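Local structure of aminotransferase class I and II (Streptococcus suis 89/1591, 3OP7) at residues A[285-290]-A[352-357]; A[321-326]-A[332-337]. The protein probably catalyses amino-group transfer as a pyridoxal-phosphate-dependent aminotransferase of class I and II, with its cofactor held as an internal Schiff base. All coordinates share one frame; numbering follows the deposited sequence. Where two conformers were deposited one is given.

Contact 1. Residues A[285-290]-A[352-357]; sequences LAILDQ and CEQETL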
loop_
_atom_site.group_PDB
_atom_site.type_symbol
_atom_site.label_atom_id
_atom_site.label_comp_id
_atom_site.label_asym_id
_atom_site.label_seq_id
_atom_site.Cartn_x
_atom_site.Cartn_y
_atom_site.Cartn_z
ATOM N N LEU A 285 27.340 -15.834 -5.390
ATOM C CA LEU A 285 28.297 -15.170 -4.510
ATOM C C LEU A 285 29.717 -15.666 -4.786
ATOM O O LEU A 285 30.667 -14.862 -4.766
ATOM C CB LEU A 285 27.920 -15.322 -3.041
ATOM C CG LEU A 285 28.696 -14.474 -2.029
ATOM C CD1 LEU A 285 28.894 -13.022 -2.471
ATOM C CD2 LEU A 285 28.023 -14.553 -0.708
ATOM N N ALA A 286 29.896 -16.967 -5.039
ATOM C CA ALA A 286 31.252 -17.482 -5.349
ATOM C C ALA A 286 31.818 -16.848 -6.628
ATOM O O ALA A 286 32.999 -16.583 -6.724
ATOM C CB ALA A 286 31.283 -19.022 -5.447
ATOM N N ILE A 287 30.948 -16.588 -7.594
ATOM C CA ILE A 287 31.333 -15.929 -8.842
ATOM C C ILE A 287 31.758 -14.477 -8.574
ATOM O O ILE A 287 32.813 -14.020 -9.076
ATOM C CB ILE A 287 30.173 -15.994 -9.858
ATOM C CG1 ILE A 287 30.025 -17.420 -10.386
ATOM C CG2 ILE A 287 30.387 -15.041 -11.027
ATOM C CD1 ILE A 287 28.754 -17.608 -11.175
ATOM N N LEU A 288 30.947 -13.770 -7.783
ATOM C CA LEU A 288 31.244 -12.408 -7.358
ATOM C C LEU A 288 32.562 -12.329 -6.584
ATOM O O LEU A 288 33.392 -11.442 -6.877
ATOM C CB LEU A 288 30.107 -11.842 -6.501
ATOM C CG LEU A 288 30.207 -10.367 -6.113
ATOM C CD1 LEU A 288 30.277 -9.477 -7.368
ATOM C CD2 LEU A 288 29.017 -10.032 -5.209
ATOM N N ASP A 289 32.756 -13.242 -5.623
ATOM C CA ASP A 289 34.008 -13.296 -4.821
ATOM C C ASP A 289 35.252 -13.443 -5.653
ATOM O O ASP A 289 36.225 -12.730 -5.427
ATOM C CB ASP A 289 33.971 -14.425 -3.777
ATOM C CG ASP A 289 33.099 -14.076 -2.547
ATOM O OD1 ASP A 289 32.994 -12.878 -2.179
ATOM O OD2 ASP A 289 32.510 -15.011 -1.957
ATOM N N GLN A 290 35.217 -14.399 -6.581
ATOM C CA GLN A 290 36.326 -14.652 -7.523
ATOM C C GLN A 290 36.638 -13.389 -8.338
ATOM O O GLN A 290 37.804 -12.976 -8.459
ATOM C CB GLN A 290 35.926 -15.815 -8.452
ATOM C CG GLN A 290 37.052 -16.363 -9.368
ATOM C CD GLN A 290 36.521 -17.351 -10.409
ATOM O OE1 GLN A 290 35.317 -17.362 -10.739
ATOM N NE2 GLN A 290 37.404 -18.175 -10.935
ATOM N N CYS A 352 20.683 -12.589 -9.443
ATOM C CA CYS A 352 19.969 -12.637 -10.706
ATOM C C CYS A 352 20.426 -13.886 -11.481
ATOM O O CYS A 352 21.203 -14.702 -10.954
ATOM C CB CYS A 352 20.294 -11.370 -11.513
ATOM S SG CYS A 352 22.065 -11.154 -11.882
ATOM N N GLU A 353 19.951 -14.016 -12.726
ATOM C CA GLU A 353 20.363 -15.114 -13.592
ATOM C C GLU A 353 21.881 -15.091 -13.702
ATOM O O GLU A 353 22.512 -14.053 -13.978
ATOM C CB GLU A 353 19.682 -15.027 -14.969
ATOM N N GLN A 354 22.474 -16.246 -13.451
ATOM C CA GLN A 354 23.907 -16.352 -13.371
ATOM C C GLN A 354 24.599 -15.844 -14.633
ATOM O O GLN A 354 25.712 -15.296 -14.553
ATOM C CB GLN A 354 24.310 -17.804 -13.098
ATOM C CG GLN A 354 25.731 -17.954 -12.685
ATOM C CD GLN A 354 26.088 -19.383 -12.280
ATOM O OE1 GLN A 354 26.659 -20.125 -13.071
ATOM N NE2 GLN A 354 25.762 -19.764 -11.047
ATOM N N GLU A 355 23.974 -16.039 -15.795
ATOM C CA GLU A 355 24.527 -15.635 -17.096
ATOM C C GLU A 355 24.655 -14.121 -17.216
ATOM O O GLU A 355 25.621 -13.586 -17.805
ATOM C CB GLU A 355 23.601 -16.122 -18.231
ATOM C CG GLU A 355 23.586 -17.643 -18.440
ATOM C CD GLU A 355 22.366 -18.310 -17.812
ATOM O OE1 GLU A 355 21.971 -17.925 -16.692
ATOM O OE2 GLU A 355 21.811 -19.231 -18.453
ATOM N N THR A 356 23.619 -13.451 -16.700
ATOM C CA THR A 356 23.521 -11.988 -16.719
ATOM C C THR A 356 24.567 -11.400 -15.755
ATOM O O THR A 356 25.237 -10.426 -16.121
ATOM C CB THR A 356 22.093 -11.476 -16.431
ATOM O OG1 THR A 356 21.216 -11.852 -17.509
ATOM C CG2 THR A 356 22.067 -9.951 -16.288
ATOM N N LEU A 357 24.750 -12.038 -14.586
ATOM C CA LEU A 357 25.815 -11.665 -13.638
ATOM C C LEU A 357 27.143 -11.733 -14.327
ATOM O O LEU A 357 27.904 -10.757 -14.295
ATOM C CB LEU A 357 25.852 -12.541 -12.369
ATOM C CG LEU A 357 26.952 -12.204 -11.330
ATOM C CD1 LEU A 357 26.806 -10.746 -10.814
ATOM C CD2 LEU A 357 27.007 -13.197 -10.130
#
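The closest approach is that of I287 to the side-chain amide of Q354. The terminal methyl I287 CD1 sits over one face of the amide, 3.4 Å from Q354 CD, and almost equally far from the oxygen and the nitrogen at its two ends. I287 CD1 also presses on the aliphatic stem, reaching Q354 CG at 3.4 Å, and the two side chains cross at about a right angle. Q354 comes to this place because its CG is anti to the backbone N (chi1 -166°) and the chain beyond is extended, carrying the amide toward the partner helix.

A second, looser apolar contact uses the other branch of I287: I287 CG2 meets L357 CD2 at 4.0 Å, the two side chains running past each other in opposite directions. Thus I287 bridges two positions one helical turn apart.

No hydrogen bond joins the two segments directly. The polar end of Q354 is held beside the contact, its NE2 bonded to N284 OD1 just before 285-290, which would help to hold the amide with its face to the methyl.

This is plain helix-helix packing, of the beginning of helix 354-368, with E353 at its N-cap position, against the C-terminal half of helix 270-294. F350 lines it through L285, L288 and L357, while Y300 of strand 298-300 packs against L285 and L288.

Contact 2. Residues A[321-326]-A[332-337]; sequences DFCLQL and VLLVPG
C323 makes the first link from helix 319-330 to the chain that follows it. Its thiol sulfur lies beside the backbone N (chi1 -70°) and from there meets L334 and P336, two residues apart in 332-337, with C323 SG 3.8 Å from P336 CB and 3.9 Å from L334 CB. The carbonyl of C323 takes part too, through a buried bridge: one water donates to C323 O at 2.7 Å and to V332 O at 2.7 Å, and accepts a longer bond of 3.2 Å from L334 N. Three backbone groups therefore grip a single solvent molecule between the helix and 332-337.

L324 points away and packs on W12 and H16 of helix 8-16, whose W12 also donates its indole N-H to L334 O. One turn after C323, L326 extends across the V332 end of the interface, its CG anti to the backbone N (chi1 172°). The branch carbon L326 CG packs 3.7 Å from V332 CB, while the methyl L326 CD2 lies between V332 and L334, 3.6 Å from L334 CD1. That methyl also lies against the carbonyl oxygen of V332, the one that accepts from the water.

After helix 319-330 the chain turns back, so that 332-337 packs along it: a helix followed by an edge strand of the antiparallel sheet, probably in the small domain. L333 bonds through its backbone to Y22 and I24, in parallel with strand 22-23, and V335 to R347; L334 stands at the break between. F367 of helix 354-368 packs on L326 and is edge-to-face with F322. Chemically, the contact is an apolar seam without direct hydrogen bonds, where the water, as double donor, joins two carbonyl oxygens that cannot bond each other.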
loop_
_atom_site.group_PDB
_atom_site.type_symbol
_atom_site.label_atom_id
_atom_site.label_comp_id
_atom_site.label_asym_id
_atom_site.label_seq_id
_atom_site.Cartn_x
_atom_site.Cartn_y
_atom_site.Cartn_z
ATOM N N ASP A 321 28.178 9.472 -12.142
ATOM C CA ASP A 321 28.734 9.632 -13.475
ATOM C C ASP A 321 29.308 8.278 -13.989
ATOM O O ASP A 321 29.126 7.909 -15.166
ATOM C CB ASP A 321 29.858 10.674 -13.473
ATOM C CG ASP A 321 29.387 12.112 -13.138
ATOM O OD1 ASP A 321 28.183 12.394 -13.008
ATOM O OD2 ASP A 321 30.273 12.991 -13.040
ATOM N N PHE A 322 30.003 7.549 -13.111
ATOM C CA PHE A 322 30.604 6.259 -13.470
ATOM C C PHE A 322 29.524 5.289 -13.934
ATOM O O PHE A 322 29.644 4.639 -14.971
ATOM C CB PHE A 322 31.306 5.690 -12.252
ATOM C CG PHE A 322 31.954 4.353 -12.463
ATOM C CD1 PHE A 322 31.239 3.179 -12.276
ATOM C CD2 PHE A 322 33.294 4.268 -12.764
ATOM C CE1 PHE A 322 31.849 1.944 -12.425
ATOM C CE2 PHE A 322 33.918 3.031 -12.923
ATOM C CZ PHE A 322 33.202 1.877 -12.752
ATOM N N CYS A 323 28.472 5.175 -13.143
ATOM C CA CYS A 323 27.382 4.280 -13.500
ATOM C C CYS A 323 26.585 4.711 -14.744
ATOM O O CYS A 323 26.111 3.854 -15.492
ATOM C CB CYS A 323 26.430 4.100 -12.322
ATOM S SG CYS A 323 27.158 3.122 -10.952
ATOM N N LEU A 324 26.411 6.022 -14.945
ATOM C CA LEU A 324 25.759 6.536 -16.162
ATOM C C LEU A 324 26.582 6.171 -17.396
ATOM O O LEU A 324 26.049 5.731 -18.416
ATOM C CB LEU A 324 25.587 8.062 -16.106
ATOM C CG LEU A 324 24.534 8.663 -15.150
ATOM C CD1 LEU A 324 24.818 10.181 -14.957
ATOM C CD2 LEU A 324 23.120 8.410 -15.668
ATOM N N GLN A 325 27.888 6.370 -17.296
ATOM C CA GLN A 325 28.793 6.029 -18.390
ATOM C C GLN A 325 28.837 4.537 -18.668
ATOM O O GLN A 325 28.803 4.133 -19.822
ATOM C CB GLN A 325 30.194 6.515 -18.084
ATOM C CG GLN A 325 30.349 8.001 -18.162
ATOM C CD GLN A 325 31.812 8.424 -18.021
ATOM O OE1 GLN A 325 32.110 9.504 -17.496
ATOM N NE2 GLN A 325 32.727 7.563 -18.469
ATOM N N LEU A 326 28.933 3.727 -17.618
ATOM C CA LEU A 326 28.892 2.263 -17.759
ATOM C C LEU A 326 27.593 1.813 -18.440
ATOM O O LEU A 326 27.590 0.953 -19.342
ATOM C CB LEU A 326 29.004 1.604 -16.385
ATOM C CG LEU A 326 28.789 0.093 -16.318
ATOM C CD1 LEU A 326 29.975 -0.645 -16.963
ATOM C CD2 LEU A 326 28.523 -0.329 -14.882
ATOM N N VAL A 332 25.320 -1.957 -18.680
ATOM C CA VAL A 332 25.314 -2.575 -17.362
ATOM C C VAL A 332 24.701 -1.598 -16.343
ATOM O O VAL A 332 25.114 -0.433 -16.248
ATOM C CB VAL A 332 26.759 -2.972 -16.889
ATOM C CG1 VAL A 332 26.738 -3.581 -15.486
ATOM C CG2 VAL A 332 27.437 -3.930 -17.883
ATOM N N LEU A 333 23.694 -2.051 -15.627
ATOM C CA LEU A 333 23.029 -1.188 -14.640
ATOM C C LEU A 333 23.402 -1.606 -13.237
ATOM O O LEU A 333 23.251 -2.775 -12.864
ATOM C CB LEU A 333 21.518 -1.195 -14.811
ATOM C CG LEU A 333 20.737 -0.169 -13.947
ATOM C CD1 LEU A 333 20.994 1.265 -14.429
ATOM C CD2 LEU A 333 19.252 -0.488 -13.927
ATOM N N LEU A 334 23.905 -0.619 -12.480
ATOM C CA LEU A 334 24.192 -0.719 -11.059
ATOM C C LEU A 334 23.416 0.419 -10.407
ATOM O O LEU A 334 22.811 1.247 -11.129
ATOM C CB LEU A 334 25.705 -0.497 -10.828
ATOM C CG LEU A 334 26.655 -1.594 -11.331
ATOM C CD1 LEU A 334 28.097 -1.094 -11.361
ATOM C CD2 LEU A 334 26.543 -2.787 -10.417
ATOM N N VAL A 335 23.448 0.501 -9.077
ATOM C CA VAL A 335 22.942 1.693 -8.369
ATOM C C VAL A 335 24.141 2.398 -7.736
ATOM O O VAL A 335 24.860 1.790 -6.947
ATOM C CB VAL A 335 21.877 1.392 -7.338
ATOM C CG1 VAL A 335 21.340 2.748 -6.715
ATOM C CG2 VAL A 335 20.733 0.585 -7.999
ATOM N N PRO A 336 24.382 3.665 -8.114
ATOM C CA PRO A 336 25.593 4.304 -7.589
ATOM C C PRO A 336 25.463 4.695 -6.129
ATOM O O PRO A 336 24.338 4.983 -5.655
ATOM C CB PRO A 336 25.737 5.567 -8.449
ATOM C CG PRO A 336 24.360 5.897 -8.879
ATOM C CD PRO A 336 23.655 4.556 -9.034
ATOM N N GLY A 337 26.611 4.725 -5.442
ATOM C CA GLY A 337 26.654 4.854 -3.996
ATOM C C GLY A 337 26.140 6.163 -3.423
ATOM O O GLY A 337 25.685 6.180 -2.288
HETATM O O HOH W 1 25.187 1.540 -14.394
#

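Contact 2 falls entirely within the sequence that separates the two halves of contact 1, so the chain order is 285-290, 321-326, 332-337, 352-357. Their centres lie 18 Å apart, the nearest atoms about 7 Å, and they do not touch. Helix 354-368 relates them: its beginning packs on helix 270-294 in contact 1, while F367, near its end, meets F322 and L326 of contact 2. The antiparallel sheet 298-300, 309-313, 345-348, 335-336 is also shared, with Y300 beside one contact and V335 in the opposite edge strand. Together they help assemble what is probably the C-terminal small domain of a fold-type I aminotransferase.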